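Local coordinates for protein cytochrome c-554 (Nitrosomonas europaea, PDB 1FT5) that accepts electrons directly from hydroxylamine oxidoreductase during ammonia oxidation, carrying them on its covalently bound hemes, at residues 31-34 against 38-41; 43-48 against 158-163; 59-62 against 67-70. All blocks are in the same frame, centred on the assembly; numbering follows the deposited sequence.

Interaction 1: 31-34 against 38-41; sequences MESL and VKKE. With HEM (protoporphyrin IX containing Fe), chain F.
V38 sits with its whole isopropyl group over the carbonyl oxygen of E32. With CG1 anti to the backbone N (chi1 174°), both methyls straddle that oxygen: E32 O lies 3.4 Å from V38 CB and is almost as close to CG1 and CG2. CG1 also extends to the backbone of S33, 4.0 Å from S33 CA, so the first half of the contact is a side chain packed on a turn of backbone. The carboxylate of E32 points elsewhere, to a salt bridge with K35.

K39 supplies the second half. Standing at the N-cap of helix 40-45 with left-handed backbone angles, it sends an extended chain alongside S33, and its CD passes 3.6 Å from S33 OG. The ammonium group then donates to a propionate of the heme, K39 NZ to HEM O1A being 2.8 Å. A propionate of a neighbouring heme takes further hydrogen bonds from K39 NZ and from S33 OG, so one lysine bridges two cofactors and would partly offset their negative charge.

S33 and L34 also line the porphyrin. L34 CD2 stands over the C1B corner of pyrrole B, 3.5 Å from HEM C1B, and S33 CB lies 3.8 Å from HEM C3A over the same face. K39 thus meets the propionate while S33 CB and L34 meet the face. Closely packed hemes are characteristic of multiheme cytochromes c, and here a single pocket wall serves two of them, K39 bonding to propionates of both and S33 to one.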
loop_
_atom_site.group_PDB
_atom_site.type_symbol
_atom_site.label_atom_id
_atom_site.label_comp_id
_atom_site.label_asym_id
_atom_site.label_seq_id
_atom_site.Cartn_x
_atom_site.Cartn_y
_atom_site.Cartn_z
ATOM N N MET A 31 2.208 -12.227 0.411
ATOM C CA MET A 31 3.242 -13.214 0.084
ATOM C C MET A 31 2.761 -14.615 0.410
ATOM O O MET A 31 3.268 -15.595 -0.149
ATOM C CB MET A 31 4.521 -12.851 0.857
ATOM C CG MET A 31 5.706 -13.826 0.715
ATOM S SD MET A 31 6.254 -13.980 -1.028
ATOM C CE MET A 31 7.022 -12.447 -1.307
ATOM N N GLU A 32 1.787 -14.756 1.313
ATOM C CA GLU A 32 1.322 -16.107 1.639
ATOM C C GLU A 32 0.678 -16.781 0.401
ATOM O O GLU A 32 0.775 -18.018 0.199
ATOM C CB GLU A 32 0.270 -16.065 2.750
ATOM C CG GLU A 32 0.773 -15.475 4.037
ATOM C CD GLU A 32 1.900 -16.254 4.705
ATOM O OE1 GLU A 32 2.803 -15.623 5.294
ATOM O OE2 GLU A 32 1.881 -17.497 4.684
ATOM N N SER A 33 0.093 -15.960 -0.453
ATOM C CA SER A 33 -0.563 -16.427 -1.662
ATOM C C SER A 33 0.416 -17.026 -2.639
ATOM O O SER A 33 0.001 -17.807 -3.484
ATOM C CB SER A 33 -1.311 -15.311 -2.350
ATOM O OG SER A 33 -2.418 -14.908 -1.543
ATOM N N LEU A 34 1.674 -16.615 -2.541
ATOM C CA LEU A 34 2.705 -17.124 -3.468
ATOM C C LEU A 34 3.271 -18.457 -3.002
ATOM O O LEU A 34 4.100 -19.052 -3.704
ATOM C CB LEU A 34 3.843 -16.093 -3.660
ATOM C CG LEU A 34 3.393 -14.705 -4.168
ATOM C CD1 LEU A 34 4.582 -13.880 -4.580
ATOM C CD2 LEU A 34 2.451 -14.856 -5.395
ATOM N N VAL A 38 -1.303 -22.800 -1.267
ATOM C CA VAL A 38 -2.176 -21.772 -0.723
ATOM C C VAL A 38 -3.033 -21.225 -1.911
ATOM O O VAL A 38 -2.510 -21.008 -3.022
ATOM C CB VAL A 38 -1.338 -20.627 -0.104
ATOM C CG1 VAL A 38 -2.279 -19.464 0.326
ATOM C CG2 VAL A 38 -0.543 -21.181 1.069
ATOM N N LYS A 39 -4.335 -21.038 -1.694
ATOM C CA LYS A 39 -5.247 -20.535 -2.714
ATOM C C LYS A 39 -5.167 -21.421 -3.938
ATOM O O LYS A 39 -5.088 -20.959 -5.092
ATOM C CB LYS A 39 -4.953 -19.067 -3.045
ATOM C CG LYS A 39 -5.337 -18.164 -1.813
ATOM C CD LYS A 39 -5.499 -16.717 -2.191
ATOM C CE LYS A 39 -6.001 -15.868 -1.035
ATOM N NZ LYS A 39 -6.258 -14.463 -1.501
ATOM N N LYS A 40 -5.230 -22.708 -3.680
ATOM C CA LYS A 40 -5.155 -23.655 -4.777
ATOM C C LYS A 40 -6.245 -23.490 -5.831
ATOM O O LYS A 40 -5.952 -23.537 -7.031
ATOM C CB LYS A 40 -5.171 -25.088 -4.221
ATOM C CG LYS A 40 -3.944 -25.401 -3.373
ATOM C CD LYS A 40 -3.887 -26.916 -3.028
ATOM C CE LYS A 40 -4.675 -27.205 -1.757
ATOM N NZ LYS A 40 -4.073 -26.569 -0.540
ATOM N N GLU A 41 -7.476 -23.240 -5.417
ATOM C CA GLU A 41 -8.581 -23.118 -6.369
ATOM C C GLU A 41 -8.398 -21.890 -7.252
ATOM O O GLU A 41 -8.577 -21.924 -8.464
ATOM C CB GLU A 41 -9.900 -23.003 -5.590
ATOM C CG GLU A 41 -11.100 -22.577 -6.425
ATOM C CD GLU A 41 -12.436 -23.034 -5.811
ATOM O OE1 GLU A 41 -13.376 -23.273 -6.601
ATOM O OE2 GLU A 41 -12.541 -23.163 -4.550
HETATM C CHA HEM F . -3.942 -11.808 -6.283
HETATM C CHB HEM F . -0.731 -15.324 -7.170
HETATM C CHC HEM F . 1.752 -12.273 -10.094
HETATM C CHD HEM F . -1.305 -8.665 -8.818
HETATM C C1A HEM F . -3.264 -13.056 -6.235
HETATM C C2A HEM F . -3.782 -14.230 -5.631
HETATM C C3A HEM F . -2.854 -15.236 -5.860
HETATM C C4A HEM F . -1.804 -14.600 -6.627
HETATM C CMA HEM F . -2.913 -16.727 -5.472
HETATM C CAA HEM F . -5.100 -14.321 -4.920
HETATM C CBA HEM F . -6.268 -14.528 -5.882
HETATM C CGA HEM F . -7.574 -14.812 -5.148
HETATM O O1A HEM F . -7.570 -14.958 -3.905
HETATM O O2A HEM F . -8.618 -14.840 -5.825
HETATM C C1B HEM F . 0.228 -14.783 -8.052
HETATM C C2B HEM F . 1.248 -15.554 -8.734
HETATM C C3B HEM F . 1.881 -14.723 -9.580
HETATM C C4B HEM F . 1.311 -13.411 -9.414
HETATM C CMB HEM F . 1.586 -17.003 -8.484
HETATM C CAB HEM F . 3.035 -15.026 -10.549
HETATM C CBB HEM F . 2.695 -16.172 -11.531
HETATM C C1C HEM F . 1.161 -10.986 -9.938
HETATM C C2C HEM F . 1.639 -9.794 -10.605
HETATM C C3C HEM F . 0.801 -8.760 -10.214
HETATM C C4C HEM F . -0.185 -9.371 -9.343
HETATM C CMC HEM F . 2.855 -9.684 -11.513
HETATM C CAC HEM F . 0.866 -7.292 -10.520
HETATM C CBC HEM F . 1.248 -6.830 -11.928
HETATM C C1D HEM F . -2.304 -9.226 -8.032
HETATM C C2D HEM F . -3.475 -8.526 -7.634
HETATM C C3D HEM F . -4.247 -9.428 -6.935
HETATM C C4D HEM F . -3.507 -10.660 -6.903
HETATM C CMD HEM F . -3.777 -7.062 -7.969
HETATM C CAD HEM F . -5.613 -9.146 -6.339
HETATM C CBD HEM F . -6.803 -9.545 -7.233
HETATM C CGD HEM F . -8.128 -9.200 -6.582
HETATM O O1D HEM F . -8.514 -9.904 -5.648
HETATM O O2D HEM F . -8.756 -8.272 -7.013
HETATM N NA HEM F . -2.001 -13.253 -6.816
HETATM N NB HEM F . 0.255 -13.456 -8.469
HETATM N NC HEM F . 0.082 -10.703 -9.107
HETATM N ND HEM F . -2.293 -10.505 -7.585
HETATM FE FE HEM F . -0.820 -11.890 -7.760
#

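Interaction 2: 43-48 against 158-163; sequences KQKAKL and PEVDAK. With HEM (protoporphyrin IX containing Fe), chain F.
K45 reaches across the surface to D161 and forms a salt bridge, K45 NZ donating to D161 OD2 at 2.7 Å. The lysine leaves the last turn of helix 40-45 fully extended, its CG anti to the backbone N (chi1 -176°), and its methylenes slide past V160: K45 CG lies 3.7 Å from V160 CG1, and K45 CE 3.2 Å from V160 O. The side chains of K45 and D161 cross at about a right angle, and the ammonium group meets OD2 on its anti side, 32° out of the carboxylate plane.

The other carboxylate oxygen is also engaged. D161 OD1 uses its anti lone pair to accept from the backbone N of K163, an almost straight bond (2.9 Å, 169°) that makes an Asx turn at the start of the 3-10 segment 162-163. On the helix side, a Schellman motif satisfies K43 O and Q44 O, which accept from L48 N and K47 N, with K47 in left-handed conformation. K43 NZ turns the other way and donates to V38 O and S33 O.

Beneath the charges, A46 and V160 make a looser apolar contact, while L48 CD1 rests 3.9 Å from the heme methyl CMB. With one oxygen held by a backbone N-H and the other by an ammonium group, the carboxylate is probably restricted in its rotation, consistent with a directional link between the helix end and the 158-163 loop.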
loop_
_atom_site.group_PDB
_atom_site.type_symbol
_atom_site.label_atom_id
_atom_site.label_comp_id
_atom_site.label_asym_id
_atom_site.label_seq_id
_atom_site.Cartn_x
_atom_site.Cartn_y
_atom_site.Cartn_z
ATOM N N LYS A 43 -5.620 -20.384 -8.021
ATOM C CA LYS A 43 -4.500 -20.600 -8.930
ATOM C C LYS A 43 -4.923 -21.501 -10.117
ATOM O O LYS A 43 -4.582 -21.219 -11.249
ATOM C CB LYS A 43 -3.342 -21.249 -8.200
ATOM C CG LYS A 43 -2.636 -20.245 -7.222
ATOM C CD LYS A 43 -1.638 -20.940 -6.317
ATOM C CE LYS A 43 -0.922 -19.905 -5.492
ATOM N NZ LYS A 43 -0.212 -20.533 -4.347
ATOM N N GLN A 44 -5.687 -22.550 -9.821
ATOM C CA GLN A 44 -6.128 -23.464 -10.915
ATOM C C GLN A 44 -6.965 -22.698 -11.924
ATOM O O GLN A 44 -6.802 -22.865 -13.153
ATOM C CB GLN A 44 -6.931 -24.643 -10.339
ATOM C CG GLN A 44 -6.029 -25.582 -9.592
ATOM C CD GLN A 44 -6.720 -26.876 -9.191
ATOM O OE1 GLN A 44 -6.153 -27.967 -9.331
ATOM N NE2 GLN A 44 -7.944 -26.762 -8.695
ATOM N N LYS A 45 -7.872 -21.852 -11.418
ATOM C CA LYS A 45 -8.716 -21.063 -12.324
ATOM C C LYS A 45 -7.871 -20.160 -13.254
ATOM O O LYS A 45 -8.200 -19.965 -14.427
ATOM C CB LYS A 45 -9.692 -20.204 -11.520
ATOM C CG LYS A 45 -10.656 -19.433 -12.405
ATOM C CD LYS A 45 -11.906 -18.968 -11.651
ATOM C CE LYS A 45 -13.032 -18.670 -12.646
ATOM N NZ LYS A 45 -14.305 -18.334 -11.957
ATOM N N ALA A 46 -6.743 -19.661 -12.737
ATOM C CA ALA A 46 -5.865 -18.799 -13.511
ATOM C C ALA A 46 -4.768 -19.554 -14.284
ATOM O O ALA A 46 -3.882 -18.947 -14.917
ATOM C CB ALA A 46 -5.196 -17.757 -12.569
ATOM N N LYS A 47 -4.889 -20.870 -14.252
ATOM C CA LYS A 47 -3.961 -21.830 -14.908
ATOM C C LYS A 47 -2.540 -21.805 -14.391
ATOM O O LYS A 47 -1.563 -22.051 -15.128
ATOM C CB LYS A 47 -3.998 -21.681 -16.434
ATOM C CG LYS A 47 -5.421 -21.908 -17.014
ATOM C CD LYS A 47 -6.000 -23.253 -16.542
ATOM C CE LYS A 47 -7.357 -23.599 -17.227
ATOM N NZ LYS A 47 -7.622 -25.086 -17.136
ATOM N N LEU A 48 -2.401 -21.473 -13.101
ATOM C CA LEU A 48 -1.114 -21.476 -12.417
ATOM C C LEU A 48 -0.988 -22.850 -11.724
ATOM O O LEU A 48 -1.970 -23.608 -11.642
ATOM C CB LEU A 48 -1.116 -20.356 -11.345
ATOM C CG LEU A 48 -1.237 -18.971 -11.991
ATOM C CD1 LEU A 48 -1.335 -17.954 -10.842
ATOM C CD2 LEU A 48 -0.051 -18.639 -12.911
ATOM N N PRO A 158 -10.028 -9.699 -15.300
ATOM C CA PRO A 158 -11.491 -9.866 -15.529
ATOM C C PRO A 158 -11.797 -11.049 -16.416
ATOM O O PRO A 158 -12.865 -11.661 -16.276
ATOM C CB PRO A 158 -11.922 -8.519 -16.127
ATOM C CG PRO A 158 -10.952 -7.559 -15.493
ATOM C CD PRO A 158 -9.610 -8.316 -15.519
ATOM N N GLU A 159 -10.894 -11.390 -17.346
ATOM C CA GLU A 159 -11.121 -12.624 -18.159
ATOM C C GLU A 159 -11.211 -13.866 -17.300
ATOM O O GLU A 159 -12.020 -14.779 -17.547
ATOM C CB GLU A 159 -9.969 -12.904 -19.122
ATOM C CG GLU A 159 -9.999 -12.032 -20.290
ATOM C CD GLU A 159 -8.878 -12.318 -21.261
ATOM O OE1 GLU A 159 -7.900 -13.074 -20.937
ATOM O OE2 GLU A 159 -8.956 -11.765 -22.381
ATOM N N VAL A 160 -10.319 -13.986 -16.313
ATOM C CA VAL A 160 -10.315 -15.136 -15.434
ATOM C C VAL A 160 -11.605 -15.168 -14.610
ATOM O O VAL A 160 -12.277 -16.223 -14.512
ATOM C CB VAL A 160 -9.081 -15.092 -14.485
ATOM C CG1 VAL A 160 -9.167 -16.265 -13.503
ATOM C CG2 VAL A 160 -7.778 -15.150 -15.359
ATOM N N ASP A 161 -11.959 -14.011 -14.026
ATOM C CA ASP A 161 -13.148 -13.901 -13.218
ATOM C C ASP A 161 -13.503 -12.422 -13.048
ATOM O O ASP A 161 -12.646 -11.591 -12.767
ATOM C CB ASP A 161 -12.901 -14.521 -11.839
ATOM C CG ASP A 161 -14.171 -14.746 -11.051
ATOM O OD1 ASP A 161 -14.914 -13.798 -10.818
ATOM O OD2 ASP A 161 -14.449 -15.918 -10.667
ATOM N N ALA A 162 -14.780 -12.108 -13.165
ATOM C CA ALA A 162 -15.238 -10.721 -13.055
ATOM C C ALA A 162 -14.956 -10.105 -11.688
ATOM O O ALA A 162 -14.959 -8.889 -11.558
ATOM C CB ALA A 162 -16.764 -10.658 -13.372
ATOM N N LYS A 163 -14.710 -10.946 -10.703
ATOM C CA LYS A 163 -14.389 -10.442 -9.382
ATOM C C LYS A 163 -13.057 -9.726 -9.350
ATOM O O LYS A 163 -12.819 -8.957 -8.426
ATOM C CB LYS A 163 -14.425 -11.537 -8.320
ATOM C CG LYS A 163 -13.186 -12.353 -8.231
ATOM C CD LYS A 163 -13.568 -13.699 -7.709
ATOM C CE LYS A 163 -12.517 -14.266 -6.856
ATOM N NZ LYS A 163 -13.044 -15.533 -6.235
HETATM C CHA HEM F . -3.942 -11.808 -6.283
HETATM C CHB HEM F . -0.731 -15.324 -7.170
HETATM C CHC HEM F . 1.752 -12.273 -10.094
HETATM C CHD HEM F . -1.305 -8.665 -8.818
HETATM C C1A HEM F . -3.264 -13.056 -6.235
HETATM C C2A HEM F . -3.782 -14.230 -5.631
HETATM C C3A HEM F . -2.854 -15.236 -5.860
HETATM C C4A HEM F . -1.804 -14.600 -6.627
HETATM C CMA HEM F . -2.913 -16.727 -5.472
HETATM C CAA HEM F . -5.100 -14.321 -4.920
HETATM C CBA HEM F . -6.268 -14.528 -5.882
HETATM C CGA HEM F . -7.574 -14.812 -5.148
HETATM O O1A HEM F . -7.570 -14.958 -3.905
HETATM O O2A HEM F . -8.618 -14.840 -5.825
HETATM C C1B HEM F . 0.228 -14.783 -8.052
HETATM C C2B HEM F . 1.248 -15.554 -8.734
HETATM C C3B HEM F . 1.881 -14.723 -9.580
HETATM C C4B HEM F . 1.311 -13.411 -9.414
HETATM C CMB HEM F . 1.586 -17.003 -8.484
HETATM C CAB HEM F . 3.035 -15.026 -10.549
HETATM C CBB HEM F . 2.695 -16.172 -11.531
HETATM C C1C HEM F . 1.161 -10.986 -9.938
HETATM C C2C HEM F . 1.639 -9.794 -10.605
HETATM C C3C HEM F . 0.801 -8.760 -10.214
HETATM C C4C HEM F . -0.185 -9.371 -9.343
HETATM C CMC HEM F . 2.855 -9.684 -11.513
HETATM C CAC HEM F . 0.866 -7.292 -10.520
HETATM C CBC HEM F . 1.248 -6.830 -11.928
HETATM C C1D HEM F . -2.304 -9.226 -8.032
HETATM C C2D HEM F . -3.475 -8.526 -7.634
HETATM C C3D HEM F . -4.247 -9.428 -6.935
HETATM C C4D HEM F . -3.507 -10.660 -6.903
HETATM C CMD HEM F . -3.777 -7.062 -7.969
HETATM C CAD HEM F . -5.613 -9.146 -6.339
HETATM C CBD HEM F . -6.803 -9.545 -7.233
HETATM C CGD HEM F . -8.128 -9.200 -6.582
HETATM O O1D HEM F . -8.514 -9.904 -5.648
HETATM O O2D HEM F . -8.756 -8.272 -7.013
HETATM N NA HEM F . -2.001 -13.253 -6.816
HETATM N NB HEM F . 0.255 -13.456 -8.469
HETATM N NC HEM F . 0.082 -10.703 -9.107
HETATM N ND HEM F . -2.293 -10.505 -7.585
HETATM FE FE HEM F . -0.820 -11.890 -7.760
#

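Interaction 3: 59-62 against 67-70; sequences DCVG and GFGQ. With HEM (protoporphyrin IX containing Fe), chain F.
A chi1 of -172° in F68 swings its ring across to 59-62, and a chi1 of -58° in V61 leaves CG2 between the backbone N and the carbonyl carbon, where it meets that ring. The methyl lies over one face in a CH-pi contact: V61 CG2 is 3.8 Å from the centroid of the F68 ring, only 18° off its normal and displaced slightly toward the rim. G62 approaches the same ring obliquely, its CA 3.4 Å from F68 CD2, a closeness made possible by the absence of a side chain.

V61 and G62 are the two middle residues of a CXXCH heme-binding motif, completed by C63 and by H64, the axial ligand of the heme iron. C60 opens the motif with its thioether, C60 SG bonded to HEM CAB at 1.8 Å. F68 packs on the side of this turn away from the heme.

A water joins the two backbones, donating to G62 O at 2.7 Å and accepting from F68 N at 2.9 Å. F68 belongs to a type II turn from G67 to Q70, closed by Q70 N to G67 O; G69, the third residue, has the positive phi expected of such a turn.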
loop_
_atom_site.group_PDB
_atom_site.type_symbol
_atom_site.label_atom_id
_atom_site.label_comp_id
_atom_site.label_asym_id
_atom_site.label_seq_id
_atom_site.Cartn_x
_atom_site.Cartn_y
_atom_site.Cartn_z
ATOM N N ASP A 59 8.315 -13.117 -11.735
ATOM C CA ASP A 59 7.070 -12.866 -12.485
ATOM C C ASP A 59 5.898 -12.692 -11.492
ATOM O O ASP A 59 4.773 -12.431 -11.938
ATOM C CB ASP A 59 6.658 -14.066 -13.374
ATOM C CG ASP A 59 7.640 -14.343 -14.478
ATOM O OD1 ASP A 59 8.334 -13.405 -14.847
ATOM O OD2 ASP A 59 7.664 -15.505 -14.969
ATOM N N CYS A 60 6.156 -12.775 -10.148
ATOM C CA CYS A 60 5.033 -12.698 -9.184
ATOM C C CYS A 60 5.266 -11.769 -8.016
ATOM O O CYS A 60 4.351 -10.997 -7.627
ATOM C CB CYS A 60 4.726 -14.047 -8.535
ATOM S SG CYS A 60 4.568 -15.431 -9.703
ATOM N N VAL A 61 6.482 -11.762 -7.516
ATOM C CA VAL A 61 6.659 -11.005 -6.266
ATOM C C VAL A 61 6.438 -9.516 -6.319
ATOM O O VAL A 61 6.044 -8.922 -5.305
ATOM C CB VAL A 61 8.062 -11.233 -5.613
ATOM C CG1 VAL A 61 8.341 -12.725 -5.295
ATOM C CG2 VAL A 61 9.100 -10.675 -6.493
ATOM N N GLY A 62 6.610 -8.892 -7.477
ATOM C CA GLY A 62 6.560 -7.451 -7.543
ATOM C C GLY A 62 5.248 -6.840 -7.116
ATOM O O GLY A 62 5.212 -5.656 -6.764
ATOM N N GLY A 67 7.856 -1.974 -3.074
ATOM C CA GLY A 67 8.973 -1.385 -3.775
ATOM C C GLY A 67 9.836 -2.320 -4.617
ATOM O O GLY A 67 11.041 -2.093 -4.783
ATOM N N PHE A 68 9.239 -3.328 -5.199
ATOM C CA PHE A 68 10.096 -4.237 -5.995
ATOM C C PHE A 68 10.676 -3.466 -7.194
ATOM O O PHE A 68 9.955 -2.718 -7.871
ATOM C CB PHE A 68 9.237 -5.394 -6.530
ATOM C CG PHE A 68 10.036 -6.475 -7.199
ATOM C CD1 PHE A 68 11.006 -7.178 -6.531
ATOM C CD2 PHE A 68 9.776 -6.800 -8.544
ATOM C CE1 PHE A 68 11.725 -8.200 -7.131
ATOM C CE2 PHE A 68 10.503 -7.846 -9.160
ATOM C CZ PHE A 68 11.447 -8.536 -8.480
ATOM N N GLY A 69 11.986 -3.647 -7.419
ATOM C CA GLY A 69 12.658 -2.945 -8.520
ATOM C C GLY A 69 12.894 -1.448 -8.273
ATOM O O GLY A 69 13.354 -0.720 -9.168
ATOM N N GLN A 70 12.609 -0.982 -7.056
ATOM C CA GLN A 70 12.741 0.421 -6.720
ATOM C C GLN A 70 13.795 0.587 -5.631
ATOM O O GLN A 70 14.085 -0.350 -4.918
ATOM C CB GLN A 70 11.410 0.958 -6.234
ATOM C CG GLN A 70 10.315 0.753 -7.293
ATOM C CD GLN A 70 9.060 1.536 -6.946
ATOM O OE1 GLN A 70 8.010 0.954 -6.752
ATOM N NE2 GLN A 70 9.180 2.871 -6.851
HETATM C CHA HEM F . -3.942 -11.808 -6.283
HETATM C CHB HEM F . -0.731 -15.324 -7.170
HETATM C CHC HEM F . 1.752 -12.273 -10.094
HETATM C CHD HEM F . -1.305 -8.665 -8.818
HETATM C C1A HEM F . -3.264 -13.056 -6.235
HETATM C C2A HEM F . -3.782 -14.230 -5.631
HETATM C C3A HEM F . -2.854 -15.236 -5.860
HETATM C C4A HEM F . -1.804 -14.600 -6.627
HETATM C CMA HEM F . -2.913 -16.727 -5.472
HETATM C CAA HEM F . -5.100 -14.321 -4.920
HETATM C CBA HEM F . -6.268 -14.528 -5.882
HETATM C CGA HEM F . -7.574 -14.812 -5.148
HETATM O O1A HEM F . -7.570 -14.958 -3.905
HETATM O O2A HEM F . -8.618 -14.840 -5.825
HETATM C C1B HEM F . 0.228 -14.783 -8.052
HETATM C C2B HEM F . 1.248 -15.554 -8.734
HETATM C C3B HEM F . 1.881 -14.723 -9.580
HETATM C C4B HEM F . 1.311 -13.411 -9.414
HETATM C CMB HEM F . 1.586 -17.003 -8.484
HETATM C CAB HEM F . 3.035 -15.026 -10.549
HETATM C CBB HEM F . 2.695 -16.172 -11.531
HETATM C C1C HEM F . 1.161 -10.986 -9.938
HETATM C C2C HEM F . 1.639 -9.794 -10.605
HETATM C C3C HEM F . 0.801 -8.760 -10.214
HETATM C C4C HEM F . -0.185 -9.371 -9.343
HETATM C CMC HEM F . 2.855 -9.684 -11.513
HETATM C CAC HEM F . 0.866 -7.292 -10.520
HETATM C CBC HEM F . 1.248 -6.830 -11.928
HETATM C C1D HEM F . -2.304 -9.226 -8.032
HETATM C C2D HEM F . -3.475 -8.526 -7.634
HETATM C C3D HEM F . -4.247 -9.428 -6.935
HETATM C C4D HEM F . -3.507 -10.660 -6.903
HETATM C CMD HEM F . -3.777 -7.062 -7.969
HETATM C CAD HEM F . -5.613 -9.146 -6.339
HETATM C CBD HEM F . -6.803 -9.545 -7.233
HETATM C CGD HEM F . -8.128 -9.200 -6.582
HETATM O O1D HEM F . -8.514 -9.904 -5.648
HETATM O O2D HEM F . -8.756 -8.272 -7.013
HETATM N NA HEM F . -2.001 -13.253 -6.816
HETATM N NB HEM F . 0.255 -13.456 -8.469
HETATM N NC HEM F . 0.082 -10.703 -9.107
HETATM N ND HEM F . -2.293 -10.505 -7.585
HETATM FE FE HEM F . -0.820 -11.890 -7.760
HETATM O O HOH W 1 6.382 -3.755 -5.212
#

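From the N terminus, interaction 1 comes first and closes a short loop of three residues leading into helix 40-45. Interaction 2 opens on that same helix and spans 109 residues, joining its end to the loop between helices 131-138 and 168-171. Interaction 3, another local closure, falls wholly within this long span and crosses neither of the others. The side chain of K43 reaches back to the 31-41 region, joining interactions 1 and 2, while L34 packs on C60 and V61, joining interactions 1 and 3. Interactions 2 and 3 do not touch, yet each interaction has at least one segment that meets the same heme, which lies among them.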